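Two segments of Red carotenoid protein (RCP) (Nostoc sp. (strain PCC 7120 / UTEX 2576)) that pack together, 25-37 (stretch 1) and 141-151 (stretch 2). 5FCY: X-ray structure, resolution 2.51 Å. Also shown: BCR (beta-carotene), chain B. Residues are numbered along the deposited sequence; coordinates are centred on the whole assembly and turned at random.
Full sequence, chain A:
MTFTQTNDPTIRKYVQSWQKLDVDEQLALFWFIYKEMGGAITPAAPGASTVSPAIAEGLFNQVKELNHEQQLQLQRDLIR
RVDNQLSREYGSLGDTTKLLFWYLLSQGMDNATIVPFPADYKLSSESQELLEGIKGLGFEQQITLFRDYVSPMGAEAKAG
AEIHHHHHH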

# COMPACT_ATOMS: atom_id res chain seq x y z
N GLU A 25 8.85 -6.22 -2.38
CA GLU A 25 7.92 -7.28 -2.74
C GLU A 25 6.51 -6.95 -2.26
O GLU A 25 5.53 -7.21 -2.97
N GLN A 26 6.39 -6.39 -1.06
CA GLN A 26 5.08 -5.99 -0.55
C GLN A 26 4.45 -4.94 -1.45
O GLN A 26 3.27 -5.04 -1.81
N LEU A 27 5.22 -3.92 -1.82
CA LEU A 27 4.69 -2.86 -2.68
C LEU A 27 4.29 -3.42 -4.05
O LEU A 27 3.31 -2.96 -4.65
N ALA A 28 5.04 -4.40 -4.55
CA ALA A 28 4.71 -5.00 -5.83
C ALA A 28 3.37 -5.73 -5.76
O ALA A 28 2.52 -5.57 -6.63
N LEU A 29 3.18 -6.53 -4.71
CA LEU A 29 1.91 -7.23 -4.54
C LEU A 29 0.76 -6.24 -4.47
O LEU A 29 -0.28 -6.43 -5.11
N PHE A 30 0.92 -5.18 -3.68
CA PHE A 30 -0.13 -4.17 -3.55
C PHE A 30 -0.45 -3.54 -4.90
O PHE A 30 -1.61 -3.24 -5.19
N TRP A 31 0.57 -3.33 -5.73
CA TRP A 31 0.36 -2.68 -7.03
C TRP A 31 -0.40 -3.58 -7.99
O TRP A 31 -1.32 -3.12 -8.68
N PHE A 32 -0.05 -4.86 -8.05
CA PHE A 32 -0.73 -5.76 -8.97
C PHE A 32 -2.18 -5.98 -8.55
O PHE A 32 -3.07 -6.04 -9.41
N ILE A 33 -2.43 -6.11 -7.25
CA ILE A 33 -3.81 -6.15 -6.76
C ILE A 33 -4.59 -4.95 -7.27
O ILE A 33 -5.74 -5.08 -7.70
N TYR A 34 -3.97 -3.77 -7.23
CA TYR A 34 -4.64 -2.57 -7.72
C TYR A 34 -5.02 -2.68 -9.19
O TYR A 34 -6.02 -2.10 -9.62
N LYS A 35 -4.23 -3.42 -9.98
CA LYS A 35 -4.55 -3.59 -11.39
C LYS A 35 -5.62 -4.65 -11.62
O LYS A 35 -6.22 -4.67 -12.70
N GLU A 36 -5.89 -5.51 -10.64
CA GLU A 36 -6.99 -6.46 -10.72
C GLU A 36 -8.30 -5.87 -10.22
O GLU A 36 -9.23 -6.62 -9.90
N MET A 37 -8.39 -4.54 -10.13
CA MET A 37 -9.56 -3.88 -9.55
C MET A 37 -10.04 -2.76 -10.46
O MET A 37 -10.08 -2.91 -11.69
N GLN A 141 -14.29 -8.70 1.84
CA GLN A 141 -13.15 -9.27 2.55
C GLN A 141 -11.84 -8.68 2.06
O GLN A 141 -10.90 -8.51 2.84
N GLN A 142 -11.75 -8.36 0.76
CA GLN A 142 -10.57 -7.68 0.24
C GLN A 142 -10.40 -6.31 0.88
O GLN A 142 -9.30 -5.96 1.34
N ILE A 143 -11.47 -5.52 0.92
CA ILE A 143 -11.42 -4.23 1.60
C ILE A 143 -10.98 -4.41 3.04
O ILE A 143 -10.11 -3.69 3.55
N THR A 144 -11.59 -5.37 3.74
CA THR A 144 -11.18 -5.67 5.11
C THR A 144 -9.70 -6.04 5.16
O THR A 144 -8.97 -5.58 6.04
N LEU A 145 -9.25 -6.88 4.23
CA LEU A 145 -7.84 -7.25 4.17
C LEU A 145 -6.97 -6.01 4.00
O LEU A 145 -6.00 -5.81 4.75
N PHE A 146 -7.30 -5.16 3.02
CA PHE A 146 -6.47 -4.00 2.73
C PHE A 146 -6.43 -3.04 3.92
O PHE A 146 -5.37 -2.51 4.26
N ARG A 147 -7.58 -2.80 4.55
CA ARG A 147 -7.61 -1.90 5.70
C ARG A 147 -6.69 -2.39 6.81
O ARG A 147 -5.96 -1.60 7.41
N ASP A 148 -6.72 -3.70 7.10
CA ASP A 148 -5.87 -4.23 8.16
C ASP A 148 -4.40 -4.24 7.76
O ASP A 148 -3.53 -4.13 8.62
N TYR A 149 -4.12 -4.36 6.46
CA TYR A 149 -2.73 -4.38 6.01
C TYR A 149 -2.09 -3.00 6.14
O TYR A 149 -0.97 -2.87 6.63
N VAL A 150 -2.80 -1.95 5.71
CA VAL A 150 -2.25 -0.59 5.77
C VAL A 150 -2.46 0.07 7.13
O VAL A 150 -1.77 1.05 7.44
N SER A 151 -3.40 -0.42 7.94
CA SER A 151 -3.71 0.25 9.20
C SER A 151 -2.51 0.41 10.11
O SER A 151 -2.32 1.52 10.65

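The helices of the two stretches run nearly antiparallel (152° between their directions), their axes 13.2 Å apart at closest approach, a spacing wide enough to be filled by large side chains. F30 lies at the centre. Its CA-to-CB bond points sideways, and its chi1 of -148°, between the wells, with chi2 of 16°, brings the ring nearer to the second helix. One face of that ring receives the edge of Y149, the planes at 89° and the centroids 5.3 Å apart, with F30 CD2 4.0 Å from Y149 CE2; the opposite face is covered by beta-carotene at C15. F146 CD1 sits near the ring plane, 4.2 Å from F30 CE1, and V150, in the m rotamer, places CG1 3.7 Å from F30 CZ. Y149 points toward the first helix and is t at chi1, a setting that carries its ring along F30 and its hydroxyl on to Q26. There Y149 OH donates a hydrogen bond of 3.0 Å to Q26 OE1. Q26, m then t, is extended enough to meet it, while its NE2 is bonded elsewhere in the structure, so both ends of this buried amide are satisfied. One turn back along the second helix from V150, F146 is m with chi2 of -32°; its CZ packs 3.4 Å from CG2 of I33, itself m,t and directed toward the second helix. The edge of F146 also reaches the carotenoid, CD2 lying 3.9 Å from BCR C37, and F30 CE1 approaches BCR C36 at 3.5 Å, so the two phenylalanines link the helix contact to the pigment. L27 and Y34 point away from the second stretch; Y34 CB lies 4.0 Å from BCR C16. Beyond the first helix, M37 folds back with chi1 and chi2 both m, setting CE 3.3 Å from OE1 of Q142, an m,t side chain.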

# COMPACT_ATOMS: atom_id res chain seq x y z
CB GLU A 25 8.39 -8.61 -2.14
CG GLU A 25 7.65 -9.83 -2.66
CD GLU A 25 7.98 -10.14 -4.10
OE1 GLU A 25 8.80 -9.42 -4.70
OE2 GLU A 25 7.41 -11.11 -4.64
CB GLN A 26 5.21 -5.44 0.88
CG GLN A 26 5.55 -6.49 1.93
CD GLN A 26 5.46 -5.96 3.35
OE1 GLN A 26 4.45 -5.38 3.75
NE2 GLN A 26 6.52 -6.16 4.12
CB LEU A 27 5.72 -1.75 -2.83
CG LEU A 27 5.88 -0.83 -1.61
CD1 LEU A 27 7.22 -0.11 -1.64
CD2 LEU A 27 4.73 0.17 -1.57
CB ALA A 28 5.82 -5.96 -6.27
CB LEU A 29 1.97 -8.09 -3.27
CG LEU A 29 0.71 -8.89 -2.95
CD1 LEU A 29 0.42 -9.90 -4.04
CD2 LEU A 29 0.87 -9.58 -1.61
CB PHE A 30 0.30 -3.11 -2.54
CG PHE A 30 -0.83 -2.49 -1.74
CD1 PHE A 30 -2.08 -3.07 -1.66
CD2 PHE A 30 -0.61 -1.30 -1.05
CE1 PHE A 30 -3.09 -2.48 -0.91
CE2 PHE A 30 -1.61 -0.71 -0.31
CZ PHE A 30 -2.85 -1.30 -0.24
CB TRP A 31 1.71 -2.29 -7.64
CG TRP A 31 1.63 -1.96 -9.09
CD1 TRP A 31 1.99 -2.76 -10.13
CD2 TRP A 31 1.15 -0.74 -9.67
NE1 TRP A 31 1.77 -2.11 -11.33
CE2 TRP A 31 1.25 -0.87 -11.07
CE3 TRP A 31 0.64 0.45 -9.14
CZ2 TRP A 31 0.87 0.14 -11.94
CZ3 TRP A 31 0.26 1.46 -10.01
CH2 TRP A 31 0.37 1.30 -11.39
CB PHE A 32 0.02 -7.09 -9.06
CG PHE A 32 1.27 -7.01 -9.88
CD1 PHE A 32 1.20 -6.89 -11.26
CD2 PHE A 32 2.52 -7.06 -9.28
CE1 PHE A 32 2.35 -6.81 -12.02
CE2 PHE A 32 3.67 -6.99 -10.03
CZ PHE A 32 3.59 -6.86 -11.40
CB ILE A 33 -3.83 -6.22 -5.22
CG1 ILE A 33 -3.21 -7.53 -4.73
CG2 ILE A 33 -5.25 -6.10 -4.69
CD1 ILE A 33 -2.95 -7.58 -3.23
CB TYR A 34 -3.76 -1.34 -7.48
CG TYR A 34 -4.08 -0.16 -8.37
CD1 TYR A 34 -5.14 0.68 -8.08
CD2 TYR A 34 -3.31 0.11 -9.50
CE1 TYR A 34 -5.43 1.77 -8.89
CE2 TYR A 34 -3.60 1.19 -10.31
CZ TYR A 34 -4.66 2.01 -10.00
OH TYR A 34 -4.94 3.09 -10.82
CB LYS A 35 -3.28 -3.96 -12.17
CG LYS A 35 -2.17 -2.91 -12.11
CD LYS A 35 -2.57 -1.58 -12.74
CE LYS A 35 -2.26 -1.53 -14.23
NZ LYS A 35 -2.72 -0.25 -14.84
CB GLU A 36 -6.66 -7.73 -9.94
CG GLU A 36 -5.26 -8.28 -10.16
CD GLU A 36 -5.00 -8.65 -11.61
OE1 GLU A 36 -4.84 -9.86 -11.90
OE2 GLU A 36 -4.95 -7.74 -12.47
CB MET A 37 -9.23 -3.34 -8.16
CG MET A 37 -8.62 -4.37 -7.21
SD MET A 37 -9.82 -5.41 -6.36
CE MET A 37 -9.07 -7.03 -6.54
CB GLN A 141 -13.12 -10.79 2.38
CG GLN A 141 -14.25 -11.52 3.10
CD GLN A 141 -15.01 -12.44 2.17
OE1 GLN A 141 -14.56 -13.54 1.85
NE2 GLN A 141 -16.18 -11.99 1.73
CB GLN A 142 -10.67 -7.57 -1.28
CG GLN A 142 -10.73 -8.90 -1.99
CD GLN A 142 -10.91 -8.76 -3.49
OE1 GLN A 142 -11.09 -7.66 -4.00
NE2 GLN A 142 -10.87 -9.88 -4.20
CB ILE A 143 -12.79 -3.52 1.51
CG1 ILE A 143 -13.19 -3.31 0.05
CG2 ILE A 143 -12.76 -2.18 2.24
CD1 ILE A 143 -14.67 -3.13 -0.14
CB THR A 144 -12.04 -6.80 5.67
OG1 THR A 144 -13.43 -6.43 5.58
CG2 THR A 144 -11.70 -7.06 7.13
CB LEU A 145 -7.61 -8.24 3.02
CG LEU A 145 -6.17 -8.52 2.61
CD1 LEU A 145 -5.36 -9.06 3.78
CD2 LEU A 145 -6.13 -9.49 1.44
CB PHE A 146 -6.99 -3.28 1.49
CG PHE A 146 -7.09 -4.16 0.27
CD1 PHE A 146 -6.19 -5.20 0.07
CD2 PHE A 146 -8.08 -3.95 -0.68
CE1 PHE A 146 -6.28 -6.00 -1.04
CE2 PHE A 146 -8.17 -4.75 -1.80
CZ PHE A 146 -7.27 -5.78 -1.98
CB ARG A 147 -9.04 -1.76 6.22
CG ARG A 147 -9.97 -1.00 5.28
CD ARG A 147 -11.39 -0.90 5.82
NE ARG A 147 -11.43 -0.29 7.14
CZ ARG A 147 -11.43 -0.96 8.30
NH1 ARG A 147 -11.41 -2.28 8.31
NH2 ARG A 147 -11.47 -0.29 9.45
CB ASP A 148 -6.32 -5.64 8.53
CG ASP A 148 -7.77 -5.71 8.97
OD1 ASP A 148 -8.28 -4.70 9.50
OD2 ASP A 148 -8.40 -6.76 8.77
CB TYR A 149 -2.66 -4.88 4.56
CG TYR A 149 -1.33 -4.68 3.89
CD1 TYR A 149 -0.17 -5.21 4.44
CD2 TYR A 149 -1.22 -3.96 2.71
CE1 TYR A 149 1.06 -5.03 3.83
CE2 TYR A 149 -0.01 -3.77 2.09
CZ TYR A 149 1.13 -4.31 2.66
OH TYR A 149 2.35 -4.13 2.05
CB VAL A 150 -2.86 0.30 4.67
CG1 VAL A 150 -2.65 -0.33 3.30
CG2 VAL A 150 -4.34 0.56 4.92
CB SER A 151 -4.83 -0.52 9.91
OG SER A 151 -4.99 -0.04 11.24
C1 BCR B . 10.44 0.16 -7.10
C2 BCR B . 11.41 -0.75 -7.87
C3 BCR B . 11.64 -2.10 -7.21
C4 BCR B . 10.39 -2.60 -6.49
C5 BCR B . 9.17 -1.87 -6.99
C6 BCR B . 9.13 -0.54 -6.84
C7 BCR B . 7.91 0.25 -6.45
C8 BCR B . 6.68 -0.24 -6.18
C9 BCR B . 5.55 0.66 -5.79
C10 BCR B . 4.32 0.11 -5.58
C11 BCR B . 3.12 0.86 -5.19
C33 BCR B . 8.11 -2.64 -7.70
C31 BCR B . 10.26 1.43 -7.93
C32 BCR B . 11.08 0.49 -5.76
C34 BCR B . 5.82 2.13 -5.66
C12 BCR B . 1.96 0.22 -4.98
C13 BCR B . 0.71 0.92 -4.58
C14 BCR B . -0.42 0.19 -4.40
C15 BCR B . -1.73 0.74 -3.99
C16 BCR B . -2.81 -0.04 -3.85
C17 BCR B . -4.09 0.57 -3.45
C18 BCR B . -5.24 -0.11 -3.29
C19 BCR B . -6.44 0.65 -2.86
C20 BCR B . -7.63 0.10 -2.58
C21 BCR B . -8.75 0.95 -2.16
C22 BCR B . -9.98 0.47 -1.90
C23 BCR B . -11.04 1.44 -1.50
C24 BCR B . -12.32 1.10 -1.33
C25 BCR B . -13.40 2.06 -0.95
C26 BCR B . -13.20 3.37 -0.81
C27 BCR B . -13.52 4.01 0.52
C28 BCR B . -14.59 3.19 1.23
C29 BCR B . -15.54 2.55 0.23
C30 BCR B . -14.81 1.58 -0.70
C35 BCR B . 0.78 2.41 -4.37
C36 BCR B . -5.26 -1.60 -3.54
C37 BCR B . -10.21 -1.01 -2.05
C38 BCR B . -12.78 4.24 -1.97
C39 BCR B . -15.52 1.52 -2.05
C40 BCR B . -14.83 0.20 -0.07